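Local coordinates for protein nonsense-mediated mRNA decay factor SMG5 (Homo sapiens, PDB 2HWY) that takes part in nonsense-mediated mRNA decay, promoting dephosphorylation of UPF1 without RNase activity of its own, and is represented here by its C-terminal PIN domain, at residues C13-V18 with N128-S133; R20-S25 with L154-Q159. One frame throughout, in Å; residues are numbered along the deposited sequence.

Contact 1. Residues C13-V18 with N128-S133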
loop_
_atom_site.group_PDB
_atom_site.type_symbol
_atom_site.label_atom_id
_atom_site.label_comp_id
_atom_site.label_asym_id
_atom_site.label_seq_id
_atom_site.Cartn_x
_atom_site.Cartn_y
_atom_site.Cartn_z
ATOM N N CYS A 13 -3.953 6.379 3.771
ATOM C CA CYS A 13 -4.667 7.549 4.309
ATOM C C CYS A 13 -5.581 7.241 5.485
ATOM O O CYS A 13 -5.752 8.087 6.347
ATOM C CB CYS A 13 -5.475 8.245 3.210
ATOM S SG CYS A 13 -4.432 9.312 2.187
ATOM N N HIS A 14 -6.139 6.032 5.508
ATOM C CA HIS A 14 -7.181 5.645 6.439
ATOM C C HIS A 14 -6.809 4.524 7.403
ATOM O O HIS A 14 -7.543 4.279 8.355
ATOM C CB HIS A 14 -8.385 5.183 5.654
ATOM C CG HIS A 14 -9.017 6.265 4.841
ATOM N ND1 HIS A 14 -9.370 6.094 3.520
ATOM C CD2 HIS A 14 -9.352 7.537 5.163
ATOM C CE1 HIS A 14 -9.911 7.213 3.067
ATOM N NE2 HIS A 14 -9.905 8.105 4.043
ATOM N N HIS A 15 -5.700 3.836 7.166
ATOM C CA HIS A 15 -5.346 2.652 7.942
ATOM C C HIS A 15 -3.835 2.586 8.119
ATOM O O HIS A 15 -3.221 1.527 8.006
ATOM C CB HIS A 15 -5.858 1.385 7.260
ATOM C CG HIS A 15 -7.334 1.395 7.002
ATOM N ND1 HIS A 15 -7.878 1.754 5.784
ATOM C CD2 HIS A 15 -8.381 1.098 7.804
ATOM C CE1 HIS A 15 -9.195 1.669 5.848
ATOM N NE2 HIS A 15 -9.525 1.280 7.065
ATOM N N LEU A 16 -3.257 3.739 8.431
ATOM C CA LEU A 16 -1.840 3.869 8.638
ATOM C C LEU A 16 -1.326 2.957 9.739
ATOM O O LEU A 16 -0.223 2.428 9.633
ATOM C CB LEU A 16 -1.543 5.302 8.986
ATOM C CG LEU A 16 -0.094 5.645 9.221
ATOM C CD1 LEU A 16 0.750 5.321 7.982
ATOM C CD2 LEU A 16 -0.033 7.111 9.571
ATOM N N PRO A 17 -2.102 2.791 10.824
ATOM C CA PRO A 17 -1.614 1.895 11.896
ATOM C C PRO A 17 -1.549 0.404 11.532
ATOM O O PRO A 17 -0.777 -0.329 12.125
ATOM C CB PRO A 17 -2.611 2.142 13.027
ATOM C CG PRO A 17 -3.243 3.498 12.680
ATOM C CD PRO A 17 -3.377 3.426 11.210
ATOM N N VAL A 18 -2.333 -0.035 10.560
ATOM C CA VAL A 18 -2.191 -1.379 10.011
ATOM C C VAL A 18 -0.867 -1.484 9.239
ATOM O O VAL A 18 -0.093 -2.439 9.417
ATOM C CB VAL A 18 -3.368 -1.705 9.069
ATOM C CG1 VAL A 18 -3.083 -2.958 8.257
ATOM C CG2 VAL A 18 -4.661 -1.866 9.874
ATOM N N ASN A 128 -2.868 -3.990 -1.010
ATOM C CA ASN A 128 -3.760 -3.510 0.049
ATOM C C ASN A 128 -4.537 -2.223 -0.268
ATOM O O ASN A 128 -3.932 -1.159 -0.206
ATOM C CB ASN A 128 -2.892 -3.141 1.241
ATOM C CG ASN A 128 -2.369 -4.323 1.968
ATOM O OD1 ASN A 128 -2.537 -5.481 1.549
ATOM N ND2 ASN A 128 -1.727 -4.050 3.094
ATOM N N PRO A 129 -5.848 -2.296 -0.611
ATOM C CA PRO A 129 -6.717 -1.120 -0.676
ATOM C C PRO A 129 -7.761 -0.996 0.446
ATOM O O PRO A 129 -7.701 -1.713 1.442
ATOM C CB PRO A 129 -7.401 -1.324 -2.039
ATOM C CG PRO A 129 -7.652 -2.804 -2.063
ATOM C CD PRO A 129 -6.614 -3.454 -1.102
ATOM N N SER A 130 -8.734 -0.108 0.240
ATOM C CA SER A 130 -10.025 -0.141 0.942
ATOM C C SER A 130 -11.150 -0.534 -0.070
ATOM O O SER A 130 -10.900 -0.626 -1.276
ATOM C CB SER A 130 -10.619 1.261 1.011
ATOM O OG SER A 130 -9.788 2.095 1.800
ATOM N N VAL A 131 -12.471 -0.392 0.284
ATOM C CA VAL A 131 -13.512 -1.173 -0.418
ATOM C C VAL A 131 -13.547 -2.709 -0.639
ATOM O O VAL A 131 -13.523 -3.201 -1.772
ATOM C CB VAL A 131 -14.389 -0.629 -1.582
ATOM C CG1 VAL A 131 -15.578 -1.572 -1.883
ATOM C CG2 VAL A 131 -14.879 0.785 -1.263
ATOM N N LEU A 132 -13.605 -3.448 0.464
ATOM C CA LEU A 132 -13.204 -4.850 0.468
ATOM C C LEU A 132 -14.103 -5.683 -0.438
ATOM O O LEU A 132 -13.670 -6.161 -1.487
ATOM C CB LEU A 132 -13.229 -5.410 1.892
ATOM N N SER A 133 -15.355 -5.853 -0.027
ATOM C CA SER A 133 -16.208 -6.899 -0.581
ATOM C C SER A 133 -17.578 -6.348 -0.960
ATOM O O SER A 133 -18.227 -5.668 -0.165
ATOM C CB SER A 133 -16.360 -8.050 0.416
ATOM O OG SER A 133 -15.103 -8.444 0.935
#

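Contact 2. Residues R20-S25 with L154-Q159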
loop_
_atom_site.group_PDB
_atom_site.type_symbol
_atom_site.label_atom_id
_atom_site.label_comp_id
_atom_site.label_asym_id
_atom_site.label_seq_id
_atom_site.Cartn_x
_atom_site.Cartn_y
_atom_site.Cartn_z
ATOM N N ARG A 20 1.710 0.483 9.572
ATOM C CA ARG A 20 2.793 0.559 10.555
ATOM C C ARG A 20 3.147 -0.817 11.086
ATOM O O ARG A 20 4.294 -1.216 11.066
ATOM C CB ARG A 20 2.430 1.476 11.713
ATOM C CG ARG A 20 3.574 1.671 12.733
ATOM C CD ARG A 20 3.161 2.535 13.943
ATOM N NE ARG A 20 2.389 3.697 13.505
ATOM C CZ ARG A 20 2.897 4.880 13.164
ATOM N NH1 ARG A 20 4.206 5.104 13.221
ATOM N NH2 ARG A 20 2.082 5.857 12.770
ATOM N N GLN A 21 2.140 -1.539 11.545
ATOM C CA GLN A 21 2.329 -2.896 12.060
ATOM C C GLN A 21 3.040 -3.792 11.058
ATOM O O GLN A 21 4.007 -4.459 11.397
ATOM C CB GLN A 21 0.975 -3.515 12.408
ATOM C CG GLN A 21 1.026 -4.594 13.467
ATOM C CD GLN A 21 1.425 -4.063 14.822
ATOM O OE1 GLN A 21 1.332 -2.858 15.090
ATOM N NE2 GLN A 21 1.886 -4.954 15.686
ATOM N N LEU A 22 2.563 -3.794 9.820
ATOM C CA LEU A 22 3.055 -4.729 8.796
ATOM C C LEU A 22 4.459 -4.376 8.349
ATOM O O LEU A 22 5.299 -5.250 8.192
ATOM C CB LEU A 22 2.117 -4.724 7.591
ATOM C CG LEU A 22 0.702 -5.162 7.959
ATOM C CD1 LEU A 22 -0.327 -4.584 7.001
ATOM C CD2 LEU A 22 0.615 -6.677 8.039
ATOM N N ALA A 23 4.690 -3.078 8.170
ATOM C CA ALA A 23 5.975 -2.532 7.743
ATOM C C ALA A 23 7.049 -2.677 8.808
ATOM O O ALA A 23 8.245 -2.655 8.523
ATOM C CB ALA A 23 5.799 -1.067 7.397
ATOM N N THR A 24 6.602 -2.779 10.045
ATOM C CA THR A 24 7.478 -2.946 11.200
ATOM C C THR A 24 7.592 -4.416 11.551
ATOM O O THR A 24 8.497 -4.805 12.297
ATOM C CB THR A 24 6.946 -2.133 12.410
ATOM O OG1 THR A 24 7.338 -0.766 12.243
ATOM C CG2 THR A 24 7.477 -2.649 13.751
ATOM N N SER A 25 6.682 -5.229 11.007
ATOM C CA SER A 25 6.671 -6.653 11.304
ATOM C C SER A 25 8.025 -7.233 10.950
ATOM O O SER A 25 8.543 -8.082 11.680
ATOM C CB SER A 25 5.537 -7.393 10.569
ATOM O OG SER A 25 5.935 -7.911 9.315
ATOM N N LEU A 154 -7.827 -4.150 6.279
ATOM C CA LEU A 154 -8.320 -4.808 7.497
ATOM C C LEU A 154 -8.639 -6.297 7.321
ATOM O O LEU A 154 -8.561 -7.054 8.291
ATOM C CB LEU A 154 -9.541 -4.084 8.066
ATOM C CG LEU A 154 -9.402 -2.569 8.264
ATOM C CD1 LEU A 154 -10.514 -2.085 9.137
ATOM C CD2 LEU A 154 -8.061 -2.189 8.858
ATOM N N ASP A 155 -9.018 -6.723 6.102
ATOM C CA ASP A 155 -9.184 -8.147 5.835
ATOM C C ASP A 155 -7.852 -8.883 5.930
ATOM O O ASP A 155 -7.711 -9.866 6.611
ATOM C CB ASP A 155 -9.807 -8.364 4.454
ATOM N N PHE A 156 -6.847 -8.316 5.266
ATOM C CA PHE A 156 -5.498 -8.863 5.332
ATOM C C PHE A 156 -5.003 -8.848 6.791
ATOM O O PHE A 156 -4.450 -9.834 7.281
ATOM C CB PHE A 156 -4.564 -8.057 4.414
ATOM C CG PHE A 156 -3.141 -8.572 4.372
ATOM C CD1 PHE A 156 -2.738 -9.484 3.405
ATOM C CD2 PHE A 156 -2.196 -8.116 5.293
ATOM C CE1 PHE A 156 -1.423 -9.943 3.363
ATOM C CE2 PHE A 156 -0.881 -8.582 5.260
ATOM C CZ PHE A 156 -0.499 -9.500 4.288
ATOM N N TYR A 157 -5.254 -7.739 7.483
ATOM C CA TYR A 157 -4.735 -7.537 8.828
ATOM C C TYR A 157 -5.337 -8.488 9.840
ATOM O O TYR A 157 -4.633 -9.069 10.675
ATOM C CB TYR A 157 -4.985 -6.110 9.320
ATOM C CG TYR A 157 -4.360 -5.925 10.665
ATOM C CD1 TYR A 157 -2.977 -6.059 10.816
ATOM C CD2 TYR A 157 -5.132 -5.701 11.798
ATOM C CE1 TYR A 157 -2.372 -5.934 12.046
ATOM C CE2 TYR A 157 -4.537 -5.577 13.035
ATOM C CZ TYR A 157 -3.150 -5.693 13.148
ATOM O OH TYR A 157 -2.527 -5.570 14.370
ATOM N N LYS A 158 -6.652 -8.624 9.772
ATOM C CA LYS A 158 -7.343 -9.524 10.655
ATOM C C LYS A 158 -6.963 -10.985 10.312
ATOM O O LYS A 158 -6.760 -11.799 11.217
ATOM C CB LYS A 158 -8.851 -9.197 10.677
ATOM C CG LYS A 158 -9.124 -7.731 11.179
ATOM C CD LYS A 158 -10.325 -7.595 12.118
ATOM C CE LYS A 158 -9.963 -7.896 13.586
ATOM N NZ LYS A 158 -11.100 -8.473 14.434
ATOM N N GLN A 159 -6.771 -11.308 9.033
ATOM C CA GLN A 159 -6.197 -12.631 8.686
ATOM C C GLN A 159 -4.763 -12.827 9.261
ATOM O O GLN A 159 -4.407 -13.913 9.728
ATOM C CB GLN A 159 -6.196 -12.890 7.160
ATOM C CG GLN A 159 -7.396 -13.723 6.629
ATOM C CD GLN A 159 -7.029 -14.641 5.447
ATOM O OE1 GLN A 159 -6.027 -14.420 4.759
ATOM N NE2 GLN A 159 -7.846 -15.681 5.215
#

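Contact 1. Residues C13-V18 with N128-S133
At the C-terminal end of the central parallel sheet of the PIN domain, the junction between helices 9-14 and 16-25 meets the loop that leaves strand 125-128: His14 and His15 both turn an imidazole edge to the hydroxyl of Ser130. For His14, ND1 lies 4.4 Å from Ser130 OG; for His15, CE1 lies 4.1 Å from Ser130 OG. In each case the oxygen sits near the plane of the ring, and at these lengths the meeting is loose van der Waals and polar proximity. His15 stands at the break between the helices, in the N-cap position of the second. With CG beside the backbone N (chi1 -56°), its ring lies with CE1 nearest the 128-133 loop; an imidazole suits the place, flat enough to rest on Val153 while its edge reaches the serine. Serine, small and polar, fits a partly exposed loop beside two imidazoles. The strand behind it is tied in by backbone hydrogen bonds of Asn128 with Val6 and Asp8. SMG5 itself has no RNase activity, but a helix-helix junction here meets the loop after a strand at the end of the sheet where active nucleases of the alpha/beta PIN fold carry their acidic site.

Contact 2. Residues R20-S25 with L154-Q159
Apolar packing joins Leu22 of helix 16-25 to Phe156 of helix 153-159. One methyl does the touching: Leu22 CD2 comes to 3.7 Å from Phe156 CE2, in the plane of the ring, so the methyl abuts the aromatic edge and not a face. Phe156 has its CG turned opposite the backbone N (chi1 -178°), which lets the ring edge reach Leu22. A branched aliphatic residue and a flat aromatic one are well suited to this place, since Leu22 is buried and both side chains also rest on Leu5 of strand 4-7.

A second, more exposed meeting is of mixed character. The aliphatic part of Gln21 passes beside the outer end of Tyr157, with Gln21 CG 3.8 Å from Tyr157 OH and 3.9 Å from Tyr157 CE1. The methylene approaches the phenol obliquely, and the Gln21 amide plane is turned 73° from that of the ring. Glutamine serves well at such a margin because its methylenes can pack while a bend at chi2 (67°) leaves the amide farther than CG from the phenol oxygen.

The hydrogen bonds of Ser25 are local to the chain: Ser25 OG donates to Leu22 O at 3.0 Å and is also bonded to Arg27 N. A serine hydroxyl is short enough to reach back to the carbonyl three residues earlier.

The two helices lie side by side on one face of the parallel sheet over strand 4-7, with Trp160 touching Leu22 and Ser25, and helix 48-63 flanking helix 16-25 through Ala23 and Arg20.

Overall arrangement
Contacts 1 and 2 share helix 16-25, whose start belongs to contact 1 and whose later turns belong to contact 2; their centres lie about 10 Å apart. Along the chain the pairings cross, so N-terminal residues 13-25 meet, in the same order, the loop after strand 125-128 and then helix 153-159. The two are joined by direct packing: His15 CD2 lies 3.5 Å from Leu154 CD2, Val18 CG2 3.6 Å from the same methyl, Leu154 CD2, and Val18 CG1 3.8 Å from Tyr157 CB. A continuous seam runs from the loose, partly exposed histidine-serine meeting to the more buried leucine-phenylalanine packing over the sheet; SMG5 has no RNase activity itself, and this seam is structural packing.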